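Local coordinates for DUF4974 domain-containing protein (Parabacteroides distasonis, PDB 4M0N), which is a putative FecR-family anti-sigma factor, probably antagonising a sigma factor, present here as its FecR and FecR C-terminal regions without the membrane-spanning part, at residues Asn97-Gln102 / Leu174-Asn179; Arg85-Lys90 / Glu105-Ser110. The protein carries 1 engineered substitution. All blocks are in the same frame, centred on the assembly; numbering follows the deposited sequence.

Interaction 1 of 2, residues Asn97-Gln102 / Leu174-Asn179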
loop_
_atom_site.group_PDB
_atom_site.type_symbol
_atom_site.label_atom_id
_atom_site.label_comp_id
_atom_site.label_asym_id
_atom_site.label_seq_id
_atom_site.Cartn_x
_atom_site.Cartn_y
_atom_site.Cartn_z
ATOM N N ASN A 97 2.384 5.907 -5.515
ATOM C CA ASN A 97 1.693 5.104 -4.515
ATOM C C ASN A 97 2.300 5.260 -3.144
ATOM O O ASN A 97 3.505 5.260 -2.980
ATOM C CB ASN A 97 1.816 3.616 -4.893
ATOM C CG ASN A 97 0.763 2.755 -4.255
ATOM O OD1 ASN A 97 -0.409 2.758 -4.681
ATOM N ND2 ASN A 97 1.181 1.930 -3.290
ATOM N N VAL A 98 1.434 5.374 -2.136
ATOM C CA VAL A 98 1.860 5.401 -0.746
ATOM C C VAL A 98 1.101 4.291 -0.048
ATOM O O VAL A 98 -0.126 4.299 0.014
ATOM C CB VAL A 98 1.509 6.731 -0.068
ATOM C CG1 VAL A 98 1.994 6.724 1.339
ATOM C CG2 VAL A 98 2.102 7.912 -0.835
ATOM N N LYS A 99 1.858 3.322 0.427
ATOM C CA LYS A 99 1.274 2.184 1.148
ATOM C C LYS A 99 1.743 2.300 2.568
ATOM O O LYS A 99 2.929 2.054 2.874
ATOM C CB LYS A 99 1.689 0.867 0.534
ATOM C CG LYS A 99 0.976 -0.293 1.197
ATOM C CD LYS A 99 1.356 -1.589 0.563
ATOM C CE LYS A 99 0.615 -2.714 1.271
ATOM N NZ LYS A 99 0.834 -3.932 0.462
ATOM N N ALA A 100 0.832 2.654 3.475
ATOM C CA ALA A 100 1.188 3.019 4.863
ATOM C C ALA A 100 0.082 2.622 5.820
ATOM O O ALA A 100 -0.449 3.423 6.540
ATOM C CB ALA A 100 1.498 4.515 4.969
ATOM N N TYR A 101 -0.280 1.362 5.777
ATOM C CA TYR A 101 -1.289 0.825 6.685
ATOM C C TYR A 101 -0.667 0.774 8.084
ATOM O O TYR A 101 0.432 0.215 8.305
ATOM C CB TYR A 101 -1.732 -0.582 6.273
ATOM C CG TYR A 101 -2.585 -0.623 5.047
ATOM C CD1 TYR A 101 -3.952 -0.375 5.110
ATOM C CD2 TYR A 101 -2.032 -0.905 3.812
ATOM C CE1 TYR A 101 -4.751 -0.417 3.982
ATOM C CE2 TYR A 101 -2.823 -0.968 2.699
ATOM C CZ TYR A 101 -4.164 -0.709 2.773
ATOM O OH TYR A 101 -4.923 -0.789 1.643
ATOM N N GLN A 102 -1.399 1.326 9.039
ATOM C CA GLN A 102 -0.893 1.378 10.410
ATOM C C GLN A 102 -0.691 0.002 11.031
ATOM O O GLN A 102 0.222 -0.167 11.874
ATOM C CB GLN A 102 -1.753 2.322 11.275
ATOM C CG GLN A 102 -3.149 1.840 11.595
ATOM C CD GLN A 102 -4.033 2.881 12.318
ATOM O OE1 GLN A 102 -3.635 4.022 12.635
ATOM N NE2 GLN A 102 -5.242 2.474 12.581
ATOM N N LEU A 174 -4.298 -9.658 1.564
ATOM C CA LEU A 174 -5.423 -10.533 1.232
ATOM C C LEU A 174 -6.638 -10.256 2.098
ATOM O O LEU A 174 -7.775 -10.136 1.583
ATOM C CB LEU A 174 -5.028 -12.006 1.331
ATOM C CG LEU A 174 -3.892 -12.501 0.419
ATOM C CD1 LEU A 174 -3.701 -13.999 0.621
ATOM C CD2 LEU A 174 -4.106 -12.183 -1.044
ATOM N N GLU A 175 -6.420 -10.120 3.399
ATOM C CA GLU A 175 -7.528 -9.803 4.291
ATOM C C GLU A 175 -8.253 -8.534 3.879
ATOM O O GLU A 175 -9.492 -8.467 3.852
ATOM C CB GLU A 175 -7.058 -9.630 5.737
ATOM C CG GLU A 175 -6.542 -10.872 6.406
ATOM C CD GLU A 175 -6.228 -10.606 7.861
ATOM O OE1 GLU A 175 -5.268 -9.846 8.121
ATOM O OE2 GLU A 175 -6.939 -11.160 8.713
ATOM N N ARG A 176 -7.484 -7.512 3.527
ATOM C CA ARG A 176 -8.065 -6.253 3.121
ATOM C C ARG A 176 -8.765 -6.289 1.755
ATOM O O ARG A 176 -9.831 -5.699 1.576
ATOM C CB ARG A 176 -6.975 -5.186 3.110
ATOM C CG ARG A 176 -6.543 -4.817 4.504
ATOM C CD ARG A 176 -5.641 -3.585 4.484
ATOM N NE ARG A 176 -4.353 -3.888 3.884
ATOM C CZ ARG A 176 -3.207 -4.053 4.549
ATOM N NH1 ARG A 176 -3.154 -3.955 5.856
ATOM N NH2 ARG A 176 -2.094 -4.351 3.879
ATOM N N MET A 177 -8.155 -6.984 0.806
ATOM C CA MET A 177 -8.730 -7.107 -0.535
ATOM C C MET A 177 -10.024 -7.870 -0.541
ATOM O O MET A 177 -10.973 -7.441 -1.197
ATOM C CB MET A 177 -7.775 -7.818 -1.497
ATOM C CG MET A 177 -8.386 -8.071 -2.882
ATOM S SD MET A 177 -7.129 -8.467 -4.123
ATOM C CE MET A 177 -6.297 -6.894 -4.432
ATOM N N TYR A 178 -10.026 -9.033 0.121
ATOM C CA TYR A 178 -11.122 -9.968 0.054
ATOM C C TYR A 178 -12.105 -9.870 1.210
ATOM O O TYR A 178 -13.118 -10.576 1.227
ATOM C CB TYR A 178 -10.569 -11.388 -0.087
ATOM C CG TYR A 178 -9.797 -11.570 -1.379
ATOM C CD1 TYR A 178 -10.446 -11.733 -2.595
ATOM C CD2 TYR A 178 -8.413 -11.537 -1.387
ATOM C CE1 TYR A 178 -9.734 -11.882 -3.778
ATOM C CE2 TYR A 178 -7.698 -11.694 -2.560
ATOM C CZ TYR A 178 -8.362 -11.886 -3.762
ATOM O OH TYR A 178 -7.647 -12.043 -4.943
ATOM N N ASN A 179 -11.837 -8.959 2.151
ATOM C CA ASN A 179 -12.644 -8.807 3.351
ATOM C C ASN A 179 -12.893 -10.138 4.056
ATOM O O ASN A 179 -14.051 -10.559 4.309
ATOM C CB ASN A 179 -13.943 -8.086 3.047
ATOM C CG ASN A 179 -14.687 -7.714 4.297
ATOM O OD1 ASN A 179 -14.083 -7.535 5.356
ATOM N ND2 ASN A 179 -15.996 -7.618 4.194
HETATM O O HOH W 1 -4.164 -3.632 1.026
#

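Interaction 2 of 2, residues Arg85-Lys90 / Glu105-Ser110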
loop_
_atom_site.group_PDB
_atom_site.type_symbol
_atom_site.label_atom_id
_atom_site.label_comp_id
_atom_site.label_asym_id
_atom_site.label_seq_id
_atom_site.Cartn_x
_atom_site.Cartn_y
_atom_site.Cartn_z
ATOM N N ARG A 85 1.943 8.993 9.119
ATOM C CA ARG A 85 2.596 8.953 10.403
ATOM C C ARG A 85 4.117 8.890 10.249
ATOM O O ARG A 85 4.828 9.543 11.013
ATOM C CB ARG A 85 2.089 7.779 11.236
ATOM C CG ARG A 85 2.670 7.761 12.653
ATOM C CD ARG A 85 2.304 6.496 13.425
ATOM N NE ARG A 85 2.817 5.255 12.824
ATOM C CZ ARG A 85 4.026 4.721 13.027
ATOM N NH1 ARG A 85 4.915 5.299 13.832
ATOM N NH2 ARG A 85 4.355 3.584 12.419
ATOM N N GLN A 86 4.591 8.091 9.292
ATOM C CA GLN A 86 6.005 7.787 9.128
ATOM C C GLN A 86 6.774 8.860 8.352
ATOM O O GLN A 86 7.994 8.979 8.499
ATOM C CB GLN A 86 6.146 6.473 8.395
ATOM C CG GLN A 86 5.534 5.295 9.146
ATOM C CD GLN A 86 4.157 4.901 8.631
ATOM O OE1 GLN A 86 3.361 5.752 8.170
ATOM N NE2 GLN A 86 3.850 3.606 8.742
ATOM N N ALA A 87 6.060 9.578 7.486
ATOM C CA ALA A 87 6.727 10.370 6.465
ATOM C C ALA A 87 5.797 11.330 5.822
ATOM O O ALA A 87 4.606 11.071 5.683
ATOM C CB ALA A 87 7.263 9.466 5.366
ATOM N N ASP A 88 6.360 12.433 5.371
ATOM C CA ASP A 88 5.665 13.260 4.411
ATOM C C ASP A 88 6.161 12.937 3.024
ATOM O O ASP A 88 7.376 12.852 2.787
ATOM C CB ASP A 88 5.953 14.743 4.650
ATOM C CG ASP A 88 5.218 15.346 5.845
ATOM O OD1 ASP A 88 4.294 14.744 6.398
ATOM O OD2 ASP A 88 5.504 16.528 6.195
ATOM N N VAL A 89 5.239 12.852 2.072
ATOM C CA VAL A 89 5.622 12.696 0.690
ATOM C C VAL A 89 5.257 13.988 -0.017
ATOM O O VAL A 89 4.073 14.360 -0.082
ATOM C CB VAL A 89 4.901 11.500 0.052
ATOM C CG1 VAL A 89 5.325 11.351 -1.391
ATOM C CG2 VAL A 89 5.148 10.253 0.890
ATOM N N LYS A 90 6.268 14.652 -0.577
ATOM C CA LYS A 90 6.121 16.007 -1.115
ATOM C C LYS A 90 6.397 16.043 -2.607
ATOM O O LYS A 90 7.431 15.531 -3.060
ATOM C CB LYS A 90 7.100 16.872 -0.377
ATOM C CG LYS A 90 7.024 18.341 -0.690
ATOM C CD LYS A 90 7.982 19.082 0.229
ATOM C CE LYS A 90 7.823 20.577 0.070
ATOM N NZ LYS A 90 8.213 21.011 -1.300
ATOM N N GLU A 105 3.837 -4.081 8.957
ATOM C CA GLU A 105 5.233 -3.927 9.341
ATOM C C GLU A 105 5.969 -2.997 8.376
ATOM O O GLU A 105 6.959 -2.388 8.765
ATOM C CB GLU A 105 5.951 -5.286 9.468
ATOM C CG GLU A 105 6.159 -6.083 8.190
ATOM C CD GLU A 105 7.141 -7.236 8.358
ATOM O OE1 GLU A 105 7.034 -7.978 9.360
ATOM O OE2 GLU A 105 8.020 -7.401 7.481
ATOM N N LEU A 106 5.494 -2.874 7.135
ATOM C CA LEU A 106 6.181 -2.051 6.159
ATOM C C LEU A 106 5.340 -0.905 5.651
ATOM O O LEU A 106 4.110 -1.016 5.569
ATOM C CB LEU A 106 6.614 -2.878 4.958
ATOM C CG LEU A 106 7.428 -4.143 5.196
ATOM C CD1 LEU A 106 7.597 -4.941 3.905
ATOM C CD2 LEU A 106 8.771 -3.747 5.762
ATOM N N MET A 107 6.016 0.193 5.308
ATOM C CA MET A 107 5.446 1.301 4.584
ATOM C C MET A 107 6.289 1.509 3.321
ATOM O O MET A 107 7.483 1.295 3.344
ATOM C CB MET A 107 5.474 2.527 5.484
ATOM C CG MET A 107 5.033 3.818 4.881
ATOM S SD MET A 107 6.348 4.811 4.174
ATOM C CE MET A 107 5.365 6.296 3.966
ATOM N N ALA A 108 5.646 1.821 2.212
ATOM C CA ALA A 108 6.385 2.013 0.966
ATOM C C ALA A 108 5.792 3.102 0.114
ATOM O O ALA A 108 4.559 3.214 -0.033
ATOM C CB ALA A 108 6.450 0.741 0.145
ATOM N N VAL A 109 6.693 3.890 -0.477
ATOM C CA VAL A 109 6.342 4.904 -1.449
ATOM C C VAL A 109 7.004 4.548 -2.771
ATOM O O VAL A 109 8.194 4.271 -2.818
ATOM C CB VAL A 109 6.831 6.299 -0.993
ATOM C CG1 VAL A 109 6.546 7.361 -2.037
ATOM C CG2 VAL A 109 6.206 6.647 0.361
ATOM N N SER A 110 6.198 4.500 -3.825
ATOM C CA SER A 110 6.630 3.986 -5.138
ATOM C C SER A 110 6.192 4.967 -6.203
ATOM O O SER A 110 5.017 5.324 -6.280
ATOM C CB SER A 110 5.988 2.642 -5.415
ATOM O OG SER A 110 6.150 1.708 -4.343
#

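Interaction 1 of 2, residues Asn97-Gln102 / Leu174-Asn179
The guanidinium of Arg176 lies flat on the Tyr101 ring, the two planes 4° apart and their centres 3.5 Å from each other. This is a stacked cation-pi pair: Arg176 CZ sits over the ring face, 13° off its normal. The aliphatic part of the arginine continues the cover as a CH-pi contact, with Arg176 CD 3.3 Å from Tyr101 CE1. A bend at chi3 (-69°) lets the arginine, leaving its helix toward the tyrosine, turn its flat end along the ring instead of meeting it head on.

A water links the same pair at the hydroxyl end of the ring. It lies in the guanidinium plane, accepts from Arg176 NE at 2.9 Å and donates a weak bond to Tyr101 OH at 3.0 Å. The hydroxyl is also hydrogen-bonded to Ala45 O.

Among the charges, Lys99 NZ comes within 4.5 Å of Arg176 NH2, like charges that Asp173 probably offsets, since it forms salt bridges with both. Asp104 and Glu103 bind Arg176 NH1, so acidic groups help fix the rotation of the stacked plane. Were Tyr101 replaced by an alanine, the guanidinium would probably lose its aromatic support and the water its hydroxyl partner.

The nearest atoms of the Tyr101 side chain lie about 4 Å from Gly46, a magnesium-binding residue, and about 5 Å from the bound magnesium ion. The contact joins the loop following strand 94-100 to the last turns of helix 167-178, bridging the FecR sheet region and the FecR C-terminal region, where Leu174 and Tyr178 pack on helix 203-214.

Interaction 2 of 2, residues Arg85-Lys90 / Glu105-Ser110
Val89 and Val109 meet tip to tip, CG2 of Val89 lying 3.8 Å from CG2 of Val109. In both valines this methyl stands anti to the carbonyl carbon, with CG1 anti to the backbone N, and the matching rotamers set like branches against each other. A second apolar touch is made by the Met107 methyl, whose CE is 4.0 Å from Ala87 CB. The methionine chain gets there by a bend at chi2 (-93°).

The remaining contact is between a polar group and an aliphatic chain. The Gln86 amide passes alongside Met107 in the opposite sense, with Gln86 NE2 3.8 Å from Met107 CB and Gln86 CD 4.0 Å from Met107 CG. The NE2 end of the amide is hydrogen-bonded to Asn137 OD1.

The touching parts, Gln86 to Val89 and Met107 to Val109, run 10° apart, nearly parallel. The CA atoms of Val89 and Val109 are 8.1 Å apart, too widely spaced for backbone pairing. Side chains alone close the gap, as between two layers of a beta sandwich. Strand 88-91 belongs to the mixed sheet, beside strand 116-120, whereas strand 106-111 belongs to the antiparallel sheet, between strands 94-100 and 131-136; Phe96 and Val116 also touch Val89.

From the N terminus the chain meets residues 85-90 first, then 97-102, then 105-110, and 174-179 last, so the two contacts cross. Interaction 2 closes a short loop, with 14 residues between its segments, and passes from the mixed sheet to the antiparallel one. Interaction 1 starts within that loop and closes a far longer one of 71 intervening residues, reaching helix 167-178. The contacts meet where strands 94-100 and 106-111 pair as antiparallel neighbours: Lys99 N lies 2.7 Å from Ala108 O, a probable hydrogen bond. Mixed sheet, antiparallel sheet and the helix of the C-terminal region are thus tied in sequence.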